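Local coordinates for uncharacterized protein (Bacteroides thetaiotaomicron, PDB 4QNI) that is of unknown function but, as a two-domain predicted lipoprotein of a gut bacterium, is thought to be an auxiliary nutrient-binding protein, at residues Y103-E108 with D122-F127; R231-K236 with E255-E260; E260-V265 with N291-F296. All coordinates share one frame; numbering follows the deposited sequence.

Contact 1. Residues Y103-E108 with D122-F127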
loop_
_atom_site.group_PDB
_atom_site.type_symbol
_atom_site.label_atom_id
_atom_site.label_comp_id
_atom_site.label_asym_id
_atom_site.label_seq_id
_atom_site.Cartn_x
_atom_site.Cartn_y
_atom_site.Cartn_z
ATOM N N TYR A 103 -34.536 -1.596 18.765
ATOM C CA TYR A 103 -34.241 -1.684 17.350
ATOM C C TYR A 103 -33.686 -3.029 17.000
ATOM O O TYR A 103 -34.035 -3.565 15.963
ATOM C CB TYR A 103 -33.261 -0.586 16.931
ATOM C CG TYR A 103 -33.858 0.802 16.921
ATOM C CD1 TYR A 103 -35.088 1.052 16.317
ATOM C CD2 TYR A 103 -33.182 1.879 17.496
ATOM C CE1 TYR A 103 -35.637 2.331 16.296
ATOM C CE2 TYR A 103 -33.709 3.170 17.452
ATOM C CZ TYR A 103 -34.933 3.392 16.843
ATOM O OH TYR A 103 -35.476 4.651 16.827
ATOM N N ALA A 104 -32.855 -3.594 17.877
ATOM C CA ALA A 104 -32.160 -4.827 17.612
ATOM C C ALA A 104 -32.113 -5.762 18.799
ATOM O O ALA A 104 -31.948 -5.329 19.935
ATOM C CB ALA A 104 -30.735 -4.494 17.205
ATOM N N SER A 105 -32.169 -7.053 18.514
ATOM C CA SER A 105 -31.972 -8.118 19.477
ATOM C C SER A 105 -31.131 -9.215 18.804
ATOM O O SER A 105 -31.101 -9.311 17.568
ATOM C CB SER A 105 -33.301 -8.653 19.987
ATOM O OG SER A 105 -33.988 -9.310 18.939
ATOM N N TYR A 106 -30.441 -10.017 19.606
ATOM C CA TYR A 106 -29.607 -11.121 19.135
ATOM C C TYR A 106 -29.358 -12.104 20.300
ATOM O O TYR A 106 -29.367 -11.683 21.470
ATOM C CB TYR A 106 -28.251 -10.611 18.536
ATOM C CG TYR A 106 -27.507 -9.652 19.445
ATOM C CD1 TYR A 106 -27.794 -8.292 19.439
ATOM C CD2 TYR A 106 -26.558 -10.114 20.356
ATOM C CE1 TYR A 106 -27.198 -7.424 20.352
ATOM C CE2 TYR A 106 -25.931 -9.250 21.253
ATOM C CZ TYR A 106 -26.265 -7.908 21.255
ATOM O OH TYR A 106 -25.667 -7.049 22.142
ATOM N N PRO A 107 -29.092 -13.400 20.027
ATOM C CA PRO A 107 -28.754 -14.293 21.143
ATOM C C PRO A 107 -27.403 -13.907 21.731
ATOM O O PRO A 107 -26.546 -13.402 21.007
ATOM C CB PRO A 107 -28.721 -15.685 20.515
ATOM C CG PRO A 107 -28.568 -15.469 19.070
ATOM C CD PRO A 107 -29.019 -14.089 18.723
ATOM N N GLU A 108 -27.237 -14.071 23.052
ATOM C CA GLU A 108 -25.962 -13.761 23.693
ATOM C C GLU A 108 -25.053 -14.978 23.607
ATOM O O GLU A 108 -23.875 -14.882 23.926
ATOM C CB GLU A 108 -26.169 -13.314 25.138
ATOM C CG GLU A 108 -26.320 -11.807 25.274
ATOM C CD GLU A 108 -27.008 -11.366 26.555
ATOM O OE1 GLU A 108 -26.364 -11.428 27.628
ATOM O OE2 GLU A 108 -28.194 -10.964 26.487
ATOM N N ASP A 122 -28.343 -14.850 14.450
ATOM C CA ASP A 122 -29.564 -14.255 13.908
ATOM C C ASP A 122 -29.927 -12.929 14.584
ATOM O O ASP A 122 -30.520 -12.900 15.660
ATOM C CB ASP A 122 -30.754 -15.244 13.982
ATOM C CG ASP A 122 -31.959 -14.866 13.102
ATOM O OD1 ASP A 122 -31.810 -13.972 12.204
ATOM O OD2 ASP A 122 -33.031 -15.494 13.268
ATOM N N LEU A 123 -29.615 -11.825 13.928
ATOM C CA LEU A 123 -29.950 -10.499 14.454
ATOM C C LEU A 123 -31.403 -10.195 14.093
ATOM O O LEU A 123 -31.749 -10.355 12.923
ATOM C CB LEU A 123 -29.009 -9.426 13.834
ATOM C CG LEU A 123 -27.510 -9.692 13.817
ATOM C CD1 LEU A 123 -26.770 -8.591 13.028
ATOM C CD2 LEU A 123 -26.955 -9.813 15.242
ATOM N N LYS A 124 -32.255 -9.780 15.068
ATOM C CA LYS A 124 -33.650 -9.430 14.786
ATOM C C LYS A 124 -33.771 -7.933 14.866
ATOM O O LYS A 124 -33.108 -7.313 15.697
ATOM C CB LYS A 124 -34.648 -10.134 15.704
ATOM C CG LYS A 124 -34.532 -11.668 15.732
ATOM C CD LYS A 124 -34.941 -12.354 14.424
ATOM C CE LYS A 124 -35.484 -13.739 14.710
ATOM N NZ LYS A 124 -35.607 -14.558 13.478
ATOM N N PHE A 125 -34.548 -7.340 13.963
ATOM C CA PHE A 125 -34.665 -5.901 13.893
ATOM C C PHE A 125 -36.100 -5.433 13.828
ATOM O O PHE A 125 -36.958 -6.065 13.210
ATOM C CB PHE A 125 -33.927 -5.341 12.662
ATOM C CG PHE A 125 -32.437 -5.521 12.678
ATOM C CD1 PHE A 125 -31.622 -4.640 13.379
ATOM C CD2 PHE A 125 -31.838 -6.542 11.945
ATOM C CE1 PHE A 125 -30.237 -4.787 13.364
ATOM C CE2 PHE A 125 -30.445 -6.690 11.933
ATOM C CZ PHE A 125 -29.660 -5.838 12.673
ATOM N N ASP A 126 -36.325 -4.267 14.450
ATOM C CA ASP A 126 -37.578 -3.540 14.455
ATOM C C ASP A 126 -37.204 -2.126 14.084
ATOM O O ASP A 126 -36.698 -1.374 14.925
ATOM C CB ASP A 126 -38.309 -3.643 15.803
ATOM C CG ASP A 126 -39.724 -3.095 15.747
ATOM O OD1 ASP A 126 -40.088 -2.488 14.715
ATOM O OD2 ASP A 126 -40.471 -3.287 16.723
ATOM N N PHE A 127 -37.336 -1.816 12.784
ATOM C CA PHE A 127 -36.931 -0.542 12.221
ATOM C C PHE A 127 -38.063 0.481 12.218
ATOM O O PHE A 127 -37.860 1.613 11.790
ATOM C CB PHE A 127 -36.393 -0.743 10.812
ATOM C CG PHE A 127 -35.160 -1.617 10.621
ATOM C CD1 PHE A 127 -33.978 -1.345 11.310
ATOM C CD2 PHE A 127 -35.145 -2.632 9.660
ATOM C CE1 PHE A 127 -32.828 -2.114 11.091
ATOM C CE2 PHE A 127 -33.989 -3.390 9.432
ATOM C CZ PHE A 127 -32.833 -3.113 10.132
#
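Ala104 and Ser105 pair with Phe125 and Lys124 as a short antiparallel edge of a three-stranded beta sheet in the N-terminal, DUF4973 part of the chain, a family of the E-set (immunoglobulin-like) clan. Strand 118-126 lies in the middle of that sheet, between strand 47-56 and the brief outer strand 104-105. Ser105 and Lys124 form the hydrogen-bonded pair: Lys124 N reaches Ser105 O at 2.8 Å, nearly straight at 168°, and Ser105 N returns a bond of 3.0 Å to Lys124 O. One step along, Ala104 faces Phe125 in a non-hydrogen-bonded pair, and Asp126 N closes the next bond at 2.8 Å to Tyr103 O. Phe125 CA also sends its hydrogen to that carbonyl.

The two faces differ. On the one carrying Ala104 and Phe125, the methyl of Ala104 lies 3.9 Å from Phe125 CE1, and the phenyl ring runs on into a core with Val29 and Ile165. Leu123 CD2 comes within 3.6 Å of Tyr106 CB, and the same side chain also packs on Leu163. The face of Ser105 and Lys124 is polar. Lys124 CB lies 3.4 Å from Ser105 OG; the lysine chain is bent at chi2 (-68°), which sets CD, and its end leads away from Ser105. Its NZ forms salt bridges with Glu42 and with Asp122, whose OD2 it meets from above the carboxylate plane. The carboxylate of Asp126 leads away from segment 103-108 and forms a salt bridge with Arg128. At the end of the pairing, Asp126 O lies in the plane of the Tyr103 ring, at its edge, 3.2 Å from CD1.

Contact 2. Residues R231-K236 with E255-E260. With EDO (1,2-ethanediol), chain G.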
loop_
_atom_site.group_PDB
_atom_site.type_symbol
_atom_site.label_atom_id
_atom_site.label_comp_id
_atom_site.label_asym_id
_atom_site.label_seq_id
_atom_site.Cartn_x
_atom_site.Cartn_y
_atom_site.Cartn_z
ATOM N N ARG A 231 -29.918 17.204 10.816
ATOM C CA ARG A 231 -31.282 16.946 11.297
ATOM C C ARG A 231 -32.257 18.092 10.979
ATOM O O ARG A 231 -33.462 17.853 10.857
ATOM C CB ARG A 231 -31.256 16.618 12.805
ATOM C CG ARG A 231 -30.435 15.352 13.144
ATOM C CD ARG A 231 -30.141 15.259 14.634
ATOM N NE ARG A 231 -29.389 14.065 15.038
ATOM C CZ ARG A 231 -28.055 13.970 15.065
ATOM N NH1 ARG A 231 -27.298 14.968 14.619
ATOM N NH2 ARG A 231 -27.470 12.851 15.497
ATOM N N LYS A 232 -31.734 19.310 10.798
ATOM C CA LYS A 232 -32.529 20.480 10.427
ATOM C C LYS A 232 -32.891 20.446 8.921
ATOM O O LYS A 232 -33.762 21.202 8.494
ATOM C CB LYS A 232 -31.726 21.774 10.737
ATOM C CG LYS A 232 -32.161 22.553 11.978
ATOM C CD LYS A 232 -31.391 23.895 12.155
ATOM C CE LYS A 232 -31.974 25.078 11.385
ATOM N NZ LYS A 232 -31.436 26.392 11.852
ATOM N N TYR A 233 -32.227 19.577 8.123
ATOM C CA TYR A 233 -32.384 19.563 6.663
ATOM C C TYR A 233 -32.848 18.212 6.034
ATOM O O TYR A 233 -32.352 17.849 4.961
ATOM C CB TYR A 233 -31.049 20.009 6.044
ATOM C CG TYR A 233 -30.611 21.361 6.565
ATOM C CD1 TYR A 233 -31.194 22.536 6.089
ATOM C CD2 TYR A 233 -29.652 21.468 7.571
ATOM C CE1 TYR A 233 -30.821 23.780 6.584
ATOM C CE2 TYR A 233 -29.272 22.712 8.077
ATOM C CZ TYR A 233 -29.865 23.863 7.585
ATOM O OH TYR A 233 -29.512 25.094 8.080
ATOM N N LYS A 234 -33.861 17.534 6.627
ATOM C CA LYS A 234 -34.367 16.276 6.045
ATOM C C LYS A 234 -35.502 16.516 5.035
ATOM O O LYS A 234 -36.540 17.103 5.373
ATOM C CB LYS A 234 -34.832 15.289 7.124
ATOM C CG LYS A 234 -33.695 14.852 8.046
ATOM C CD LYS A 234 -34.224 14.287 9.347
ATOM C CE LYS A 234 -34.607 12.832 9.242
ATOM N NZ LYS A 234 -35.344 12.419 10.449
ATOM N N ILE A 235 -35.309 16.019 3.801
ATOM C CA ILE A 235 -36.298 16.132 2.728
ATOM C C ILE A 235 -36.883 14.729 2.470
ATOM O O ILE A 235 -36.167 13.832 2.037
ATOM C CB ILE A 235 -35.676 16.768 1.441
ATOM C CG1 ILE A 235 -34.946 18.114 1.720
ATOM C CG2 ILE A 235 -36.722 16.892 0.322
ATOM C CD1 ILE A 235 -35.748 19.276 2.523
ATOM N N LYS A 236 -38.180 14.559 2.743
ATOM C CA LYS A 236 -38.893 13.288 2.604
ATOM C C LYS A 236 -39.348 13.046 1.198
ATOM O O LYS A 236 -39.865 13.961 0.558
ATOM C CB LYS A 236 -40.112 13.245 3.534
ATOM C CG LYS A 236 -39.770 13.137 5.018
ATOM C CD LYS A 236 -40.996 13.369 5.922
ATOM C CE LYS A 236 -42.076 12.302 5.840
ATOM N NZ LYS A 236 -43.332 12.709 6.540
ATOM N N GLU A 255 -41.076 25.492 7.528
ATOM C CA GLU A 255 -41.075 26.908 7.927
ATOM C C GLU A 255 -39.717 27.387 8.459
ATOM O O GLU A 255 -39.342 28.538 8.229
ATOM C CB GLU A 255 -42.165 27.207 8.982
ATOM C CG GLU A 255 -43.573 26.775 8.595
ATOM C CD GLU A 255 -44.150 27.408 7.342
ATOM O OE1 GLU A 255 -44.643 28.558 7.425
ATOM O OE2 GLU A 255 -44.123 26.747 6.277
ATOM N N GLU A 256 -38.992 26.511 9.156
ATOM C CA GLU A 256 -37.699 26.825 9.735
ATOM C C GLU A 256 -36.616 27.061 8.661
ATOM O O GLU A 256 -35.841 28.018 8.778
ATOM C CB GLU A 256 -37.276 25.697 10.686
ATOM C CG GLU A 256 -36.014 25.997 11.482
ATOM C CD GLU A 256 -35.560 24.926 12.454
ATOM O OE1 GLU A 256 -36.039 23.772 12.358
ATOM O OE2 GLU A 256 -34.708 25.247 13.314
ATOM N N ILE A 257 -36.574 26.205 7.618
ATOM C CA ILE A 257 -35.539 26.254 6.589
ATOM C C ILE A 257 -36.065 26.882 5.279
ATOM O O ILE A 257 -35.413 26.798 4.232
ATOM C CB ILE A 257 -34.916 24.840 6.396
ATOM C CG1 ILE A 257 -35.892 23.820 5.780
ATOM C CG2 ILE A 257 -34.315 24.317 7.724
ATOM C CD1 ILE A 257 -35.129 22.554 5.114
ATOM N N GLY A 258 -37.213 27.547 5.375
ATOM C CA GLY A 258 -37.857 28.226 4.253
ATOM C C GLY A 258 -38.041 27.349 3.031
ATOM O O GLY A 258 -37.777 27.781 1.907
ATOM N N PHE A 259 -38.413 26.080 3.269
ATOM C CA PHE A 259 -38.620 25.058 2.246
ATOM C C PHE A 259 -39.782 25.459 1.369
ATOM O O PHE A 259 -40.791 25.968 1.865
ATOM C CB PHE A 259 -38.843 23.668 2.883
ATOM C CG PHE A 259 -39.086 22.545 1.901
ATOM C CD1 PHE A 259 -38.022 21.912 1.267
ATOM C CD2 PHE A 259 -40.379 22.125 1.607
ATOM C CE1 PHE A 259 -38.248 20.878 0.356
ATOM C CE2 PHE A 259 -40.601 21.076 0.704
ATOM C CZ PHE A 259 -39.535 20.461 0.088
ATOM N N GLU A 260 -39.596 25.306 0.054
ATOM C CA GLU A 260 -40.581 25.663 -0.957
ATOM C C GLU A 260 -40.468 24.737 -2.144
ATOM O O GLU A 260 -39.400 24.589 -2.724
ATOM C CB GLU A 260 -40.389 27.122 -1.416
ATOM C CG GLU A 260 -41.148 28.147 -0.591
ATOM C CD GLU A 260 -42.573 28.444 -1.024
ATOM O OE1 GLU A 260 -42.774 28.831 -2.199
ATOM O OE2 GLU A 260 -43.481 28.354 -0.165
HETATM C C1 EDO G . -37.888 10.280 9.814
HETATM O O1 EDO G . -36.539 9.878 9.617
HETATM C C2 EDO G . -38.630 9.270 10.718
HETATM O O2 EDO G . -38.314 9.522 12.083
#
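Ile257, Phe259, Tyr233 and Ile235 make the apolar part of this contact, in which a loop segment, 255-260, lies against the 3-10 turn at 231-232 and the start of strand 234-240 with no hydrogen bond between the two. Ile257 points at the other segment and does most of the touching. With its CG1 between the backbone N and the carbonyl carbon (chi1 68°), CG2 is the branch that meets Lys232 O, at 3.3 Å, and Tyr233 CE1, at 3.7 Å. Ile235 CD1 meets Phe259 CD1 and CE1, 3.7 Å from CE1, the two side chains slanting past each other, and reaches Ile257 CD1 more loosely at 4.2 Å. Ile249 and Tyr294 continue this packing.

The charged part lies at the surface. The extended Glu256 meets Lys232 at about a right angle; the closest approach is Lys232 CE to OE2 at 3.4 Å, and the salt bridge from NZ to OE2 is long, 3.8 Å. Glu256 OE1 and Lys232 O both accept from Asn253 ND2, which ties the two segments together indirectly.

Other polar ends have outside partners: Tyr233 OH is hydrogen-bonded to Ile299 N, and Lys234 NZ forms a salt bridge with Asp131 and donates to O1 of a 1,2-ethanediol, probably from the crystallisation liquor. The arrangement is that of a loop between strands 244-250 and 260-275 packing aliphatic and aromatic side chains on an antiparallel sheet, in the BT_3044-like C-terminal part.

Contact 3. Residues E260-V265 with N291-F296. With EDO (1,2-ethanediol), chain E.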
loop_
_atom_site.group_PDB
_atom_site.type_symbol
_atom_site.label_atom_id
_atom_site.label_comp_id
_atom_site.label_asym_id
_atom_site.label_seq_id
_atom_site.Cartn_x
_atom_site.Cartn_y
_atom_site.Cartn_z
ATOM N N GLU A 260 -39.596 25.306 0.054
ATOM C CA GLU A 260 -40.581 25.663 -0.957
ATOM C C GLU A 260 -40.468 24.737 -2.144
ATOM O O GLU A 260 -39.400 24.589 -2.724
ATOM C CB GLU A 260 -40.389 27.122 -1.416
ATOM C CG GLU A 260 -41.148 28.147 -0.591
ATOM C CD GLU A 260 -42.573 28.444 -1.024
ATOM O OE1 GLU A 260 -42.774 28.831 -2.199
ATOM O OE2 GLU A 260 -43.481 28.354 -0.165
ATOM N N LEU A 261 -41.557 24.094 -2.490
ATOM C CA LEU A 261 -41.581 23.266 -3.682
ATOM C C LEU A 261 -41.981 24.089 -4.866
ATOM O O LEU A 261 -42.831 24.973 -4.744
ATOM C CB LEU A 261 -42.577 22.117 -3.550
ATOM C CG LEU A 261 -42.148 20.948 -2.724
ATOM C CD1 LEU A 261 -43.345 20.079 -2.450
ATOM C CD2 LEU A 261 -41.021 20.157 -3.418
ATOM N N ASN A 262 -41.421 23.770 -6.025
ATOM C CA ASN A 262 -41.856 24.374 -7.256
ATOM C C ASN A 262 -43.157 23.660 -7.614
ATOM O O ASN A 262 -43.179 22.432 -7.701
ATOM C CB ASN A 262 -40.790 24.255 -8.320
ATOM C CG ASN A 262 -41.158 24.932 -9.614
ATOM O OD1 ASN A 262 -41.945 24.404 -10.403
ATOM N ND2 ASN A 262 -40.593 26.116 -9.852
ATOM N N LYS A 263 -44.251 24.418 -7.707
ATOM C CA LYS A 263 -45.591 23.896 -7.958
ATOM C C LYS A 263 -45.917 23.632 -9.460
ATOM O O LYS A 263 -46.957 23.040 -9.739
ATOM C CB LYS A 263 -46.613 24.871 -7.363
ATOM N N ASP A 264 -45.038 24.022 -10.413
ATOM C CA ASP A 264 -45.299 23.876 -11.870
ATOM C C ASP A 264 -45.479 22.410 -12.331
ATOM O O ASP A 264 -46.427 22.118 -13.070
ATOM C CB ASP A 264 -44.190 24.543 -12.725
ATOM C CG ASP A 264 -43.919 26.025 -12.459
ATOM O OD1 ASP A 264 -44.818 26.715 -11.896
ATOM O OD2 ASP A 264 -42.819 26.501 -12.831
ATOM N N VAL A 265 -44.548 21.511 -11.945
ATOM C CA VAL A 265 -44.629 20.085 -12.311
ATOM C C VAL A 265 -44.508 19.255 -11.045
ATOM O O VAL A 265 -43.889 19.691 -10.085
ATOM C CB VAL A 265 -43.621 19.610 -13.398
ATOM C CG1 VAL A 265 -43.809 20.364 -14.724
ATOM C CG2 VAL A 265 -42.178 19.704 -12.907
ATOM N N ASN A 291 -37.981 15.439 -12.142
ATOM C CA ASN A 291 -38.546 16.740 -11.799
ATOM C C ASN A 291 -38.504 17.067 -10.306
ATOM O O ASN A 291 -39.466 17.600 -9.744
ATOM C CB ASN A 291 -39.979 16.884 -12.355
ATOM C CG ASN A 291 -39.970 16.861 -13.850
ATOM O OD1 ASN A 291 -39.221 17.597 -14.485
ATOM N ND2 ASN A 291 -40.738 15.966 -14.438
ATOM N N VAL A 292 -37.362 16.798 -9.691
ATOM C CA VAL A 292 -37.110 17.187 -8.316
ATOM C C VAL A 292 -36.855 18.687 -8.426
ATOM O O VAL A 292 -35.999 19.101 -9.193
ATOM C CB VAL A 292 -35.939 16.403 -7.684
ATOM C CG1 VAL A 292 -35.643 16.904 -6.285
ATOM C CG2 VAL A 292 -36.211 14.905 -7.681
ATOM N N ASP A 293 -37.664 19.495 -7.778
ATOM C CA ASP A 293 -37.534 20.934 -7.875
ATOM C C ASP A 293 -37.980 21.579 -6.560
ATOM O O ASP A 293 -39.179 21.661 -6.277
ATOM C CB ASP A 293 -38.374 21.462 -9.086
ATOM C CG ASP A 293 -38.047 22.879 -9.507
ATOM O OD1 ASP A 293 -37.475 23.631 -8.686
ATOM O OD2 ASP A 293 -38.444 23.268 -10.607
ATOM N N TYR A 294 -37.018 22.013 -5.754
ATOM C CA TYR A 294 -37.330 22.674 -4.492
ATOM C C TYR A 294 -36.251 23.700 -4.101
ATOM O O TYR A 294 -35.123 23.725 -4.634
ATOM C CB TYR A 294 -37.587 21.664 -3.344
ATOM C CG TYR A 294 -36.379 20.873 -2.902
ATOM C CD1 TYR A 294 -35.506 21.375 -1.937
ATOM C CD2 TYR A 294 -36.159 19.584 -3.369
ATOM C CE1 TYR A 294 -34.398 20.640 -1.507
ATOM C CE2 TYR A 294 -35.044 18.847 -2.966
ATOM C CZ TYR A 294 -34.180 19.370 -2.014
ATOM O OH TYR A 294 -33.101 18.644 -1.589
ATOM N N TYR A 295 -36.641 24.541 -3.147
ATOM C CA TYR A 295 -35.847 25.599 -2.551
ATOM C C TYR A 295 -35.761 25.440 -1.032
ATOM O O TYR A 295 -36.754 25.066 -0.408
ATOM C CB TYR A 295 -36.494 26.944 -2.843
ATOM C CG TYR A 295 -36.538 27.346 -4.291
ATOM C CD1 TYR A 295 -37.609 26.979 -5.104
ATOM C CD2 TYR A 295 -35.588 28.215 -4.819
ATOM C CE1 TYR A 295 -37.689 27.402 -6.432
ATOM C CE2 TYR A 295 -35.677 28.672 -6.130
ATOM C CZ TYR A 295 -36.721 28.248 -6.940
ATOM O OH TYR A 295 -36.810 28.689 -8.234
ATOM N N PHE A 296 -34.623 25.813 -0.426
ATOM C CA PHE A 296 -34.480 25.814 1.033
ATOM C C PHE A 296 -33.370 26.768 1.442
ATOM O O PHE A 296 -32.496 27.077 0.630
ATOM C CB PHE A 296 -34.221 24.391 1.596
ATOM C CG PHE A 296 -32.800 23.907 1.464
ATOM C CD1 PHE A 296 -32.336 23.381 0.264
ATOM C CD2 PHE A 296 -31.918 23.981 2.542
ATOM C CE1 PHE A 296 -31.020 22.937 0.142
ATOM C CE2 PHE A 296 -30.599 23.542 2.418
ATOM C CZ PHE A 296 -30.164 23.009 1.221
HETATM C C1 EDO E . -31.995 15.328 -3.009
HETATM O O1 EDO E . -32.923 16.249 -2.471
HETATM C C2 EDO E . -31.102 16.017 -4.025
HETATM O O2 EDO E . -30.222 16.910 -3.370
#
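Asn262 and Asp293 lie with their flat ends stacked, amide and carboxylate planes 12° apart, where strand 260-275 pairs with strand 282-298 as an antiparallel beta hairpin. Asn262 CB comes within 3.3 Å of Asp293 CG, but no hydrogen bond joins the two groups, Asn262 ND2 being 3.6 Å from Asp293 OD2. The backbones are joined by Asn262 N to Asp293 O, a straight bond of 3.1 Å whose donor stands above the carbonyl plane. Asn262 OD1 turns back on its own chain and accepts from Asp264 N, making an Asx turn as the strand departs from its partner.

Farther toward Phe296 the pairing is regular. Glu260 and Tyr295 exchange two backbone hydrogen bonds, and Glu260 O lies in the plane of the Tyr295 ring, at its edge. Leu261 slants across Tyr294, its CD2 3.8 Å from CB, while the phenol leads away; Tyr294 OH is hydrogen-bonded to Gly221 N and to O1 of a 1,2-ethanediol, probably from the crystallisation liquor, 2.6 Å from OH. At the other end, Val265 CG2 meets Asn291 CB at 3.6 Å, the two side chains crossing at about a right angle.

Asp293 OD1 is hydrogen-bonded to His309, whose ring also stacks on Tyr295. That bond would tend to favour the carboxylate form, whereas burial and the nearby Asp264, its OD2 5.9 Å from Asp293 OD2, would probably oppose it; the stacked amide adds contact but no hydrogen bond.

Contact 1 comes first along the chain, in the DUF4973 region, with contacts 2 and 3 following in the BT_3044-like C-terminal region. Contact 1 has its own three-stranded sheet and its centre lies about 32 Å from that of contact 2 and about 39 Å from that of contact 3, on the opposite side of the chain's centre from the latter. Contacts 2 and 3 are about 13 Å apart between centres, reach the same large antiparallel sheet and share Glu260, where the loop 255-260 runs into strand 260-275. Phe259 CE1 packs 3.6 Å from Tyr294 CD1, so the apolar packing of contact 2 continues onto Tyr294 of contact 3. Contact 1 thus lies in one domain and contacts 2 and 3 in the other.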